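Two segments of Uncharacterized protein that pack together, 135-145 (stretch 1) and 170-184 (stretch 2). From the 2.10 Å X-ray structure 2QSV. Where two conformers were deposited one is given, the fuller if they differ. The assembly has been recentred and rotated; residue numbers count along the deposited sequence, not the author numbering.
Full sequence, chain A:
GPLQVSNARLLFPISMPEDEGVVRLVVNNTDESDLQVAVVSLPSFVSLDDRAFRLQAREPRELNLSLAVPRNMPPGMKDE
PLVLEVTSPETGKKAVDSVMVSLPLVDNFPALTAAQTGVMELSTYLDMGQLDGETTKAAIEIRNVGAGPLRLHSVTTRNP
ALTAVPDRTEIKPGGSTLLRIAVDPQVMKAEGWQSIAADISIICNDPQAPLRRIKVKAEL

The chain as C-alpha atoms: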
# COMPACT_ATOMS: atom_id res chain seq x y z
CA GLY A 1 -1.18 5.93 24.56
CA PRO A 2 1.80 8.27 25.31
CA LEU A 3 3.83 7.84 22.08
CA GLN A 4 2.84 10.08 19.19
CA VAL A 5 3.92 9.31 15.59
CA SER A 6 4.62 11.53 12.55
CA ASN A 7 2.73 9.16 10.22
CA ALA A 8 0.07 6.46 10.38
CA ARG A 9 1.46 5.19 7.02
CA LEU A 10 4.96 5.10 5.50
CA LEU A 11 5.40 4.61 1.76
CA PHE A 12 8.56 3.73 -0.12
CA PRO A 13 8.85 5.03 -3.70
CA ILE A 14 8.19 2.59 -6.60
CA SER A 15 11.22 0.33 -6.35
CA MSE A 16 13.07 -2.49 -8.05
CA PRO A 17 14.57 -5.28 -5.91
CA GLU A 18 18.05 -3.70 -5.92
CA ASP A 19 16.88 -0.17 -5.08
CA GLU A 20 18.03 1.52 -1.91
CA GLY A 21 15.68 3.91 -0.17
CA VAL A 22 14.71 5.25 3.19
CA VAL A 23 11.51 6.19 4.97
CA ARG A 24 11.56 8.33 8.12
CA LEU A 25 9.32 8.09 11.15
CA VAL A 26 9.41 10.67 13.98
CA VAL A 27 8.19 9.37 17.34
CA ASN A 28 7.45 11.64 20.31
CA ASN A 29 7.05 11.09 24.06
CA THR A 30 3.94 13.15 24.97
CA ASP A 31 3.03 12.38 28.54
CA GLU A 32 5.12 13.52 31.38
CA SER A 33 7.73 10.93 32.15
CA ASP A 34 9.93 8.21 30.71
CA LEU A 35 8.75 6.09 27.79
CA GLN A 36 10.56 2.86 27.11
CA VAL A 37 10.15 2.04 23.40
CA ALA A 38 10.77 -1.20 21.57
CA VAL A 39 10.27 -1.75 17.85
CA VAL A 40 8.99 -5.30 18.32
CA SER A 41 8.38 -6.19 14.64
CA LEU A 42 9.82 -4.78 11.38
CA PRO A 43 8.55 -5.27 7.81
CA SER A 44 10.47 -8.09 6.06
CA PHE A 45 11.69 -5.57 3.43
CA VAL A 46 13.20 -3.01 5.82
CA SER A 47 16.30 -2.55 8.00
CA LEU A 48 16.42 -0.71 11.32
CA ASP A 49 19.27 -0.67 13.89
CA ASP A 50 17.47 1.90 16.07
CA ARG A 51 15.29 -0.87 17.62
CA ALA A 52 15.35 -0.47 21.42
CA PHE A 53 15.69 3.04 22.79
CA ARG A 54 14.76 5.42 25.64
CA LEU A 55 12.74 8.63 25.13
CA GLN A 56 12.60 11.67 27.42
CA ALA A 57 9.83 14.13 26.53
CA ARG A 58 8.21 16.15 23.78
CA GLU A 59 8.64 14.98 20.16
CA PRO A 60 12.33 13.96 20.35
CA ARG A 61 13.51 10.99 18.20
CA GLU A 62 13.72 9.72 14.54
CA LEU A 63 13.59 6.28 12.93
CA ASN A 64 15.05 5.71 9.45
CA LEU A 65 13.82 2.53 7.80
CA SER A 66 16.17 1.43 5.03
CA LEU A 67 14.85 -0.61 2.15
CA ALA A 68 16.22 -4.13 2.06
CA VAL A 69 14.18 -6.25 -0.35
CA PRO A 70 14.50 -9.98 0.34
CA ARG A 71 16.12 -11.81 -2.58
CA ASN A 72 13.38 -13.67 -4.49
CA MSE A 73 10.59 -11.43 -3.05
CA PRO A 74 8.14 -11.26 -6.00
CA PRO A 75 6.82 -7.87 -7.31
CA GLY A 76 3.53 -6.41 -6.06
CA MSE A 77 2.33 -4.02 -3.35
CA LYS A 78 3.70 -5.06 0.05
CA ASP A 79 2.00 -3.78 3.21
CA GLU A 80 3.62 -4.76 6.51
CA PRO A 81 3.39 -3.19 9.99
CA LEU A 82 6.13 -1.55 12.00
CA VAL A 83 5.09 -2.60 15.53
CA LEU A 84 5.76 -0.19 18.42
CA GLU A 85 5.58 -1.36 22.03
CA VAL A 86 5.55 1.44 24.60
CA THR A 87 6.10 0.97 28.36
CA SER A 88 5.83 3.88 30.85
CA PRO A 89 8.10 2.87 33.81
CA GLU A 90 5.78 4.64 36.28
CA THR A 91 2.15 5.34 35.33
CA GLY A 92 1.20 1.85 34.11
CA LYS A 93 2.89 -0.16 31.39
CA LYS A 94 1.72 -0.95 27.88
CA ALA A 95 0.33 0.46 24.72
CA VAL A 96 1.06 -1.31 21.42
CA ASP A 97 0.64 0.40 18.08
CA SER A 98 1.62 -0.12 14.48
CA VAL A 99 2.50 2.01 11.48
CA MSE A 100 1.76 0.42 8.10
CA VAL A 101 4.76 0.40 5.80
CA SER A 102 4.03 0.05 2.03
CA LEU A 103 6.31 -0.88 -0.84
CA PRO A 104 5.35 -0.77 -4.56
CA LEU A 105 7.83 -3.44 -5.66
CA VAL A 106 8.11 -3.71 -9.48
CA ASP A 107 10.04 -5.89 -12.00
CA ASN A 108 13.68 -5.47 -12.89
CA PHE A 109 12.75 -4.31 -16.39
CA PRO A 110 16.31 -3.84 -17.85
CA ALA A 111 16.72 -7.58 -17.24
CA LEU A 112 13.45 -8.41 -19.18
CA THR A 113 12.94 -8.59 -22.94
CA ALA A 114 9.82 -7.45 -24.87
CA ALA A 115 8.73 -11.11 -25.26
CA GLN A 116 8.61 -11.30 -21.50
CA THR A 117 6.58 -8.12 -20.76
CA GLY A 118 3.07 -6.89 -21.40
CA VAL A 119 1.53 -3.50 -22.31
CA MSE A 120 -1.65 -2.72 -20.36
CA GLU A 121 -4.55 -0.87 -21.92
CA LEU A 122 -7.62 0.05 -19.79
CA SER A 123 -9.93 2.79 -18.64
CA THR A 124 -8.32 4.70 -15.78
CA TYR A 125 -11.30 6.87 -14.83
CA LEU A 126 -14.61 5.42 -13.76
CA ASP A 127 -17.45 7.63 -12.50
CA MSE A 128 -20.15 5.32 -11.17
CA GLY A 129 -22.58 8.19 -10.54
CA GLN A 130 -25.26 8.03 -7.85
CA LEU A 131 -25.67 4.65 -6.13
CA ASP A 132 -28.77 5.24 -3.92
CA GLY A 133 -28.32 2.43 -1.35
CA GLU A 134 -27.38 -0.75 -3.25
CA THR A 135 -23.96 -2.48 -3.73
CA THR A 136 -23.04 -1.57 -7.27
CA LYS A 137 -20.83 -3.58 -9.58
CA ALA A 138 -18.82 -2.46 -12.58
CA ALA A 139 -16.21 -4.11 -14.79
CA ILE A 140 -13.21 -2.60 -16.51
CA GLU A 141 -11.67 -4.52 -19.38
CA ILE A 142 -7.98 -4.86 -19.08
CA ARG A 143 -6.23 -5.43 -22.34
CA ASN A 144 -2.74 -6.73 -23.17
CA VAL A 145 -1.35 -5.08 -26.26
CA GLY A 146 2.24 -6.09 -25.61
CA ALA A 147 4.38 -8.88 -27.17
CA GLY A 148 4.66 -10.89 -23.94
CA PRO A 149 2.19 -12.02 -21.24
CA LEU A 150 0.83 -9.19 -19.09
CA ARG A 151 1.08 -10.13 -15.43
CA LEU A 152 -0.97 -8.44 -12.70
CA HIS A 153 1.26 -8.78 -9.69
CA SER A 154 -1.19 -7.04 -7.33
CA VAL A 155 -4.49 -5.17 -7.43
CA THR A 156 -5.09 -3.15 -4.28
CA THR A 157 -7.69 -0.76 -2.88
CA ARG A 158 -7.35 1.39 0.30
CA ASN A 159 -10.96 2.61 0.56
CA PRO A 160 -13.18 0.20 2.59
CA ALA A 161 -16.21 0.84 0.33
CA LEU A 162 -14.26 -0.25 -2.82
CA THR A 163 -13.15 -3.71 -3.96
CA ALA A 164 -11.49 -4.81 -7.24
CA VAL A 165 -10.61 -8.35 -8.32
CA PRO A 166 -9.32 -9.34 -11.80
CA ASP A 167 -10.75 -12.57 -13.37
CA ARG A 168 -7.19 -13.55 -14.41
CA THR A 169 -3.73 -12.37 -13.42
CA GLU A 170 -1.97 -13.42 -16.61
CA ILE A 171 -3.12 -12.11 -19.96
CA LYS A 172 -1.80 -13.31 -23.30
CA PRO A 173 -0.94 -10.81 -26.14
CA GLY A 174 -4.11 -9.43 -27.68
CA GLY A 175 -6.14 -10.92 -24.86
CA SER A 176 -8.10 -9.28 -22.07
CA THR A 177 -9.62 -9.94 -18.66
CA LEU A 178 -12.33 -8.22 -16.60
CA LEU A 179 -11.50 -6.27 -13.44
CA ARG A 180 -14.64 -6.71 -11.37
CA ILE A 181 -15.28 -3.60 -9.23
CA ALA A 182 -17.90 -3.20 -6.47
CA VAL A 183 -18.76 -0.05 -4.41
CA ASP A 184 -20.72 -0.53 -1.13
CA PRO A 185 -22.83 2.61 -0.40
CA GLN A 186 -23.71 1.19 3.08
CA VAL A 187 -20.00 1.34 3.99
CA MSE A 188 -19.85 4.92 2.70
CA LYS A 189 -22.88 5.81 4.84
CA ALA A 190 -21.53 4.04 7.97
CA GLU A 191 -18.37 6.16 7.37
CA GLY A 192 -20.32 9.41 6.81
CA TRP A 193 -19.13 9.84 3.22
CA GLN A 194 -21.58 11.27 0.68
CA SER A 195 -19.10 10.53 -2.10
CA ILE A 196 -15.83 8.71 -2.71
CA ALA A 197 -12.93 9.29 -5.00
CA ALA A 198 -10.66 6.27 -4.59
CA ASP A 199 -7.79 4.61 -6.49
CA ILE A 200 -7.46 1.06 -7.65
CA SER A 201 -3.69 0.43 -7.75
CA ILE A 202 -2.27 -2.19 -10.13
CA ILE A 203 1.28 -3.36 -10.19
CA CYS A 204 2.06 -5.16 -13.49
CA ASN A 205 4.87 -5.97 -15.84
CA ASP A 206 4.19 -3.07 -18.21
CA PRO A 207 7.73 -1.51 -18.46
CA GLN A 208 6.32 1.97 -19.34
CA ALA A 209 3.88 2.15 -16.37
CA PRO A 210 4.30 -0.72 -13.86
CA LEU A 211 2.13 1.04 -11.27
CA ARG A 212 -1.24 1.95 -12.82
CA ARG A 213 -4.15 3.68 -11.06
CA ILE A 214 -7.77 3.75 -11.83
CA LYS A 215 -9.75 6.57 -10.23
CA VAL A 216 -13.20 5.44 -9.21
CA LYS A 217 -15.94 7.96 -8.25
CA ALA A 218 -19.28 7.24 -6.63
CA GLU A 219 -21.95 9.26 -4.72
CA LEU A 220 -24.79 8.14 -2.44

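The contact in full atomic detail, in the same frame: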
# COMPACT_ATOMS: atom_id res chain seq x y z
N THR A 135 -25.34 -2.17 -3.31
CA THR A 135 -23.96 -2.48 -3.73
C THR A 135 -23.91 -2.58 -5.25
O THR A 135 -24.65 -3.35 -5.85
CB THR A 135 -23.35 -3.72 -3.08
OG1 THR A 135 -23.45 -3.61 -1.66
CG2 THR A 135 -21.85 -3.84 -3.46
N THR A 136 -23.06 -1.76 -5.84
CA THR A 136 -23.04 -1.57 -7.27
C THR A 136 -21.73 -2.10 -7.86
O THR A 136 -20.64 -1.80 -7.40
CB THR A 136 -23.29 -0.10 -7.58
OG1 THR A 136 -24.48 0.30 -6.88
CG2 THR A 136 -23.48 0.17 -9.08
N LYS A 137 -21.90 -2.95 -8.87
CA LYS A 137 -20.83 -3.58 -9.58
C LYS A 137 -20.51 -2.86 -10.88
O LYS A 137 -21.37 -2.27 -11.50
CB LYS A 137 -21.20 -5.03 -9.89
CG LYS A 137 -21.23 -5.94 -8.70
CD LYS A 137 -21.72 -7.32 -9.17
CE LYS A 137 -21.96 -8.27 -7.99
NZ LYS A 137 -21.92 -9.69 -8.46
N ALA A 138 -19.23 -2.91 -11.26
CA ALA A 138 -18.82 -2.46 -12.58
C ALA A 138 -17.68 -3.38 -13.03
O ALA A 138 -17.15 -4.17 -12.26
CB ALA A 138 -18.36 -0.98 -12.54
N ALA A 139 -17.29 -3.27 -14.29
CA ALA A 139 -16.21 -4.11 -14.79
C ALA A 139 -15.37 -3.28 -15.74
O ALA A 139 -15.90 -2.60 -16.57
CB ALA A 139 -16.77 -5.32 -15.49
N ILE A 140 -14.07 -3.28 -15.57
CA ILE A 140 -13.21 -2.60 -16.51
C ILE A 140 -12.44 -3.68 -17.25
O ILE A 140 -11.86 -4.56 -16.63
CB ILE A 140 -12.26 -1.61 -15.79
CG1 ILE A 140 -13.03 -0.31 -15.43
CG2 ILE A 140 -11.02 -1.25 -16.62
CD1 ILE A 140 -12.23 0.64 -14.57
N GLU A 141 -12.43 -3.59 -18.57
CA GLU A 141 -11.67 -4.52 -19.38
C GLU A 141 -10.20 -4.14 -19.41
O GLU A 141 -9.82 -2.99 -19.74
CB GLU A 141 -12.25 -4.61 -20.81
CG GLU A 141 -11.45 -5.61 -21.67
CD GLU A 141 -12.06 -5.88 -23.06
OE1 GLU A 141 -12.58 -4.98 -23.70
OE2 GLU A 141 -11.96 -7.01 -23.53
N ILE A 142 -9.37 -5.08 -19.03
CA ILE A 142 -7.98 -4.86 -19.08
C ILE A 142 -7.39 -5.61 -20.26
O ILE A 142 -7.50 -6.83 -20.33
CB ILE A 142 -7.30 -5.34 -17.78
CG1 ILE A 142 -7.75 -4.48 -16.57
CG2 ILE A 142 -5.77 -5.37 -18.00
CD1 ILE A 142 -7.11 -4.98 -15.22
N ARG A 143 -6.67 -4.89 -21.10
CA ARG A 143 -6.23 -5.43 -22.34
C ARG A 143 -4.71 -5.52 -22.36
O ARG A 143 -4.02 -4.59 -21.90
CB ARG A 143 -6.71 -4.49 -23.41
CG ARG A 143 -7.01 -5.15 -24.68
CD ARG A 143 -7.51 -4.17 -25.70
NE ARG A 143 -6.81 -4.42 -26.95
CZ ARG A 143 -7.01 -3.76 -28.09
NH1 ARG A 143 -7.89 -2.77 -28.12
NH2 ARG A 143 -6.28 -4.06 -29.17
N ASN A 144 -4.18 -6.63 -22.88
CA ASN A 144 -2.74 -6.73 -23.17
C ASN A 144 -2.46 -6.48 -24.64
O ASN A 144 -2.89 -7.25 -25.56
CB ASN A 144 -2.14 -8.09 -22.68
CG ASN A 144 -0.65 -8.23 -23.02
OD1 ASN A 144 0.05 -7.24 -23.20
ND2 ASN A 144 -0.14 -9.47 -23.05
N VAL A 145 -1.71 -5.40 -24.91
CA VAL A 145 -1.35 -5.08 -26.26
C VAL A 145 0.13 -5.27 -26.45
O VAL A 145 0.65 -4.89 -27.46
CB VAL A 145 -1.86 -3.67 -26.78
CG1 VAL A 145 -3.37 -3.59 -26.74
CG2 VAL A 145 -1.20 -2.49 -25.99
N GLU A 170 -2.90 -13.33 -15.49
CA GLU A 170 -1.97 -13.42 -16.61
C GLU A 170 -2.77 -13.36 -17.89
O GLU A 170 -3.75 -14.12 -18.07
CB GLU A 170 -1.08 -14.66 -16.54
CG GLU A 170 -0.05 -14.69 -17.69
CD GLU A 170 0.61 -16.07 -17.87
OE1 GLU A 170 0.53 -16.90 -16.92
OE2 GLU A 170 1.22 -16.32 -18.95
N ILE A 171 -2.38 -12.43 -18.76
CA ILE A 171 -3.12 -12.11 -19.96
C ILE A 171 -2.22 -12.23 -21.16
O ILE A 171 -1.19 -11.54 -21.27
CB ILE A 171 -3.82 -10.72 -19.91
CG1 ILE A 171 -4.81 -10.68 -18.71
CG2 ILE A 171 -4.73 -10.48 -21.13
CD1 ILE A 171 -4.23 -10.05 -17.43
N LYS A 172 -2.63 -13.10 -22.09
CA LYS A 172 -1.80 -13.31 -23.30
C LYS A 172 -1.89 -12.10 -24.25
O LYS A 172 -2.88 -11.38 -24.21
CB LYS A 172 -2.14 -14.63 -24.05
CG LYS A 172 -3.53 -14.66 -24.59
CD LYS A 172 -3.86 -16.03 -25.29
CE LYS A 172 -4.03 -17.20 -24.31
NZ LYS A 172 -4.15 -18.51 -25.07
N PRO A 173 -0.89 -11.91 -25.12
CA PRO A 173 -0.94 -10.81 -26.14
C PRO A 173 -2.22 -10.78 -26.95
O PRO A 173 -2.67 -11.85 -27.45
CB PRO A 173 0.27 -11.07 -27.03
CG PRO A 173 1.20 -11.92 -26.20
CD PRO A 173 0.36 -12.69 -25.20
N GLY A 174 -2.83 -9.59 -27.07
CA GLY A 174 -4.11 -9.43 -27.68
C GLY A 174 -5.31 -9.87 -26.88
O GLY A 174 -6.44 -9.63 -27.31
N GLY A 175 -5.06 -10.50 -25.73
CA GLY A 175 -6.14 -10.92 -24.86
C GLY A 175 -6.57 -9.86 -23.86
O GLY A 175 -6.00 -8.76 -23.79
N SER A 176 -7.61 -10.19 -23.10
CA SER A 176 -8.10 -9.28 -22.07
C SER A 176 -8.72 -10.06 -20.92
O SER A 176 -9.00 -11.29 -21.03
CB SER A 176 -9.07 -8.27 -22.67
OG SER A 176 -10.27 -8.92 -23.03
N THR A 177 -8.94 -9.36 -19.81
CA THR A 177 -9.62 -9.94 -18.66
C THR A 177 -10.53 -8.85 -18.07
O THR A 177 -10.36 -7.66 -18.36
CB THR A 177 -8.64 -10.57 -17.63
OG1 THR A 177 -9.37 -11.39 -16.73
CG2 THR A 177 -7.82 -9.52 -16.79
N LEU A 178 -11.52 -9.23 -17.29
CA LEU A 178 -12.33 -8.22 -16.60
C LEU A 178 -11.79 -7.99 -15.19
O LEU A 178 -11.42 -8.94 -14.49
CB LEU A 178 -13.80 -8.68 -16.54
CG LEU A 178 -14.48 -8.61 -17.89
CD1 LEU A 178 -15.92 -9.04 -17.79
CD2 LEU A 178 -14.39 -7.20 -18.40
N LEU A 179 -11.69 -6.71 -14.83
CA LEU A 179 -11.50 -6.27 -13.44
C LEU A 179 -12.87 -6.06 -12.86
O LEU A 179 -13.61 -5.22 -13.32
CB LEU A 179 -10.70 -4.96 -13.41
CG LEU A 179 -10.32 -4.40 -12.01
CD1 LEU A 179 -9.43 -5.36 -11.25
CD2 LEU A 179 -9.65 -3.05 -12.24
N ARG A 180 -13.27 -6.87 -11.88
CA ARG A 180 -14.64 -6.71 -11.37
C ARG A 180 -14.57 -5.75 -10.17
O ARG A 180 -13.93 -6.05 -9.22
CB ARG A 180 -15.21 -8.03 -10.84
CG ARG A 180 -15.04 -9.21 -11.79
CD ARG A 180 -15.96 -9.15 -12.90
NE ARG A 180 -15.93 -10.41 -13.67
CZ ARG A 180 -16.86 -10.71 -14.58
NH1 ARG A 180 -17.86 -9.87 -14.76
NH2 ARG A 180 -16.78 -11.83 -15.31
N ILE A 181 -15.31 -4.66 -10.23
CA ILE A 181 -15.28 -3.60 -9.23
C ILE A 181 -16.66 -3.60 -8.53
O ILE A 181 -17.70 -3.84 -9.16
CB ILE A 181 -14.97 -2.25 -9.93
CG1 ILE A 181 -13.55 -2.33 -10.51
CG2 ILE A 181 -15.17 -1.00 -8.98
CD1 ILE A 181 -13.31 -1.37 -11.66
N ALA A 182 -16.65 -3.41 -7.21
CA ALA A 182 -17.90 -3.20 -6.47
C ALA A 182 -17.74 -2.05 -5.45
O ALA A 182 -16.69 -1.95 -4.78
CB ALA A 182 -18.36 -4.50 -5.78
N VAL A 183 -18.72 -1.14 -5.41
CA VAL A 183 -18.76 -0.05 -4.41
C VAL A 183 -19.96 -0.29 -3.48
O VAL A 183 -21.07 -0.53 -3.95
CB VAL A 183 -18.76 1.36 -5.04
CG1 VAL A 183 -19.03 2.51 -3.95
CG2 VAL A 183 -17.44 1.60 -5.72
N ASP A 184 -19.71 -0.27 -2.16
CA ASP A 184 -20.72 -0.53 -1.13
C ASP A 184 -21.16 0.81 -0.51
O ASP A 184 -20.42 1.39 0.31
CB ASP A 184 -20.16 -1.49 -0.06
CG ASP A 184 -21.26 -2.10 0.87
OD1 ASP A 184 -22.39 -1.56 1.01
OD2 ASP A 184 -20.97 -3.15 1.50

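Strands 136-144 and 176-183 run antiparallel: their N-to-C directions differ by 152° and their axes approach to 4.5 Å. The register follows from the hydrogen bonds. Thr136 pairs with Val183 in both directions, Thr136 N to Val183 O at 3.0 Å and Val183 N to Thr136 O at 2.8 Å, with N-H...O angles of 170° and 164°. The same reciprocal pattern joins Ala138 to Ile181, Ile140 to Leu179 and Ile142 to Thr177. Between these pairs lie the non-hydrogen-bonded ones, where CA atoms come closer (4.3 Å for Lys137 CA to Ala182 CA) and CA-H...O contacts supplement the ladder, as between Ala139 CA and Leu179 O at 3.2 Å.

Past the ladder, Asn144 binds the type II turn Lys172-Gly175. Asn144 N donates to Gly175 O (2.9 Å), and Asn144 O accepts from Gly174 N (2.8 Å), the latter less linear at 134°. The turn is closed by Gly175 N to Lys172 O at 2.8 Å; Gly174 has phi 75°, a value that favours glycine. The Asn144 side chain points toward stretch 2, and its ND2 donates to Ile171 O at 2.9 Å, tying the strand to the segment before the turn.

Side chains alternate between the sheet's two faces. One carries Ile140, Ile142, Leu179 and Ile181, all buried. Here Ile140 CD1 meets Ile181 CD1 at 3.7 Å and Ile142 CD1 lies 4.0 Å from Leu179 CB, so apolar contacts run diagonally as well as across the pairs. The other face is more exposed and more polar. On it the extended Glu141 side chain (chi1 and chi2 both t) reaches diagonally to Ser176, whose OG donates to Glu141 OE2 at 2.6 Å, a short bond to a carboxylate. Leu178 adds an apolar contact there, its CD2 lying 4.2 Å from Ala139 CB.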